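Local coordinates for GGDEF family protein (Vibrio cholerae, PDB 5GZS) that is a membrane-bound diguanylate cyclase whose periplasmic portion binds arginine in the first of two solute-binding-protein-like regions and probably passes this signal to cyclic di-GMP synthesis, at the interface of chains A and B. Numbering follows the deposited sequence. Chains: chain A/B, GGDEF family protein.

The interface of chains A and B. Residues chain A 333, 353-356; chain B 72-74, 165, 187.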
loop_
_atom_site.group_PDB
_atom_site.type_symbol
_atom_site.label_atom_id
_atom_site.label_comp_id
_atom_site.label_asym_id
_atom_site.label_seq_id
_atom_site.Cartn_x
_atom_site.Cartn_y
_atom_site.Cartn_z
ATOM N N VAL A 333 -21.945 2.375 14.306
ATOM C CA VAL A 333 -22.473 3.542 14.989
ATOM C C VAL A 333 -23.362 3.186 16.173
ATOM O O VAL A 333 -23.560 3.991 17.094
ATOM C CB VAL A 333 -23.251 4.402 13.972
ATOM C CG1 VAL A 333 -24.518 3.681 13.503
ATOM C CG2 VAL A 333 -23.573 5.741 14.541
ATOM N N LEU A 353 -14.767 7.629 15.364
ATOM C CA LEU A 353 -16.223 7.638 15.612
ATOM C C LEU A 353 -16.617 8.693 16.649
ATOM O O LEU A 353 -16.972 8.361 17.788
ATOM C CB LEU A 353 -16.698 6.258 16.065
ATOM C CG LEU A 353 -16.027 5.088 15.339
ATOM C CD1 LEU A 353 -16.268 3.792 16.094
ATOM C CD2 LEU A 353 -16.519 4.987 13.937
ATOM N N PRO A 354 -16.584 9.970 16.239
ATOM C CA PRO A 354 -16.690 11.117 17.147
ATOM C C PRO A 354 -17.952 11.105 17.998
ATOM O O PRO A 354 -19.011 10.722 17.504
ATOM C CB PRO A 354 -16.701 12.318 16.191
ATOM C CG PRO A 354 -16.134 11.808 14.899
ATOM C CD PRO A 354 -16.540 10.381 14.824
ATOM N N ASN A 355 -17.821 11.500 19.264
ATOM C CA ASN A 355 -18.964 11.691 20.166
ATOM C C ASN A 355 -19.788 10.427 20.419
ATOM O O ASN A 355 -20.909 10.484 20.925
ATOM C CB ASN A 355 -19.874 12.785 19.613
ATOM C CG ASN A 355 -20.686 13.441 20.680
ATOM O OD1 ASN A 355 -20.272 13.481 21.842
ATOM N ND2 ASN A 355 -21.865 13.936 20.313
ATOM N N LYS A 356 -19.223 9.289 20.036
ATOM C CA LYS A 356 -19.863 7.990 20.190
ATOM C C LYS A 356 -19.473 7.389 21.540
ATOM O O LYS A 356 -18.342 7.575 22.007
ATOM C CB LYS A 356 -19.447 7.061 19.042
ATOM C CG LYS A 356 -19.866 5.606 19.182
ATOM C CD LYS A 356 -19.073 4.710 18.229
ATOM C CE LYS A 356 -19.528 3.267 18.309
ATOM N NZ LYS A 356 -20.941 3.178 18.784
ATOM N N ARG B 72 -25.367 11.795 19.628
ATOM C CA ARG B 72 -24.344 10.843 19.269
ATOM C C ARG B 72 -24.610 10.376 17.837
ATOM O O ARG B 72 -25.727 10.514 17.347
ATOM C CB ARG B 72 -24.340 9.702 20.278
ATOM C CG ARG B 72 -24.192 10.231 21.701
ATOM C CD ARG B 72 -23.799 9.166 22.695
ATOM N NE ARG B 72 -22.637 9.590 23.453
ATOM C CZ ARG B 72 -22.696 10.382 24.511
ATOM N NH1 ARG B 72 -23.874 10.818 24.940
ATOM N NH2 ARG B 72 -21.579 10.731 25.139
ATOM N N PRO B 73 -23.572 9.894 17.135
ATOM C CA PRO B 73 -23.750 9.581 15.714
ATOM C C PRO B 73 -24.888 8.596 15.494
ATOM O O PRO B 73 -25.041 7.681 16.294
ATOM C CB PRO B 73 -22.393 8.989 15.304
ATOM C CG PRO B 73 -21.612 8.838 16.560
ATOM C CD PRO B 73 -22.159 9.825 17.530
ATOM N N THR B 74 -25.686 8.802 14.448
ATOM C CA THR B 74 -26.918 8.042 14.285
ATOM C C THR B 74 -26.840 7.179 13.055
ATOM O O THR B 74 -27.617 6.234 12.922
ATOM C CB THR B 74 -28.189 8.960 14.190
ATOM O OG1 THR B 74 -28.034 9.933 13.142
ATOM C CG2 THR B 74 -28.413 9.708 15.499
ATOM N N PRO B 165 -18.621 8.716 10.837
ATOM C CA PRO B 165 -20.076 8.693 11.045
ATOM C C PRO B 165 -20.642 10.089 11.281
ATOM O O PRO B 165 -19.905 11.074 11.404
ATOM C CB PRO B 165 -20.244 7.813 12.296
ATOM C CG PRO B 165 -19.078 6.891 12.232
ATOM C CD PRO B 165 -17.932 7.731 11.690
ATOM N N HIS B 187 -31.051 4.308 17.268
ATOM C CA HIS B 187 -30.087 3.239 17.472
ATOM C C HIS B 187 -30.769 1.893 17.579
ATOM O O HIS B 187 -30.096 0.854 17.657
ATOM C CB HIS B 187 -29.260 3.504 18.713
ATOM C CG HIS B 187 -28.158 4.493 18.489
ATOM N ND1 HIS B 187 -27.777 5.421 19.437
ATOM C CD2 HIS B 187 -27.356 4.699 17.417
ATOM C CE1 HIS B 187 -26.787 6.153 18.959
ATOM N NE2 HIS B 187 -26.509 5.733 17.737
#
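A:Leu353, A:Pro354 and A:Lys356, with A:Val333, lie against B:Pro73 and B:Pro165 in a small, mainly apolar patch of a two-fold homodimer interface. The patch and its twin with the chains exchanged help to join the periplasmic portions in the deposited assembly, a pairing that may not be the cellular one. The segment of chain A that follows helix 344-352 meets strand 69-75 of chain B, part of a solute-binding-protein family 3 region. B:Pro73 is the central contact of the patch, hiding 64 Å² beneath chain A. Its ring edge is met from different directions: CB touches the methyl CG2 of A:Val333 at 3.5 Å, and CG touches CB of A:Lys356 at 3.7 Å. CG and CD of the same ring also approach the carbonyl O of A:Pro354, each at 3.3 Å. A:Val333 presents CG2 to this proline because that methyl stands anti to its own backbone N, while CG1 is turned toward B:Thr74. At the other end, the A:Leu353 and B:Pro165 side chains cross obliquely, the methyl CD2 meeting the CG–CD edge of the ring end-on, 3.6 Å from CG. B:Arg72 runs its aliphatic stem past the carbonyl O of A:Asn355, with CG at 3.4 Å; its NE-H is not aimed at that oxygen, so the 3.2 Å approach of NE is a contact and not a hydrogen bond. At the rim, B:His187 steadies the proline's backbone from within chain B: its ring nitrogen NE2 donates to the carbonyl O of B:Pro73 at 2.8 Å, in the carbonyl plane, with the oxygen 17° out of the imidazole plane.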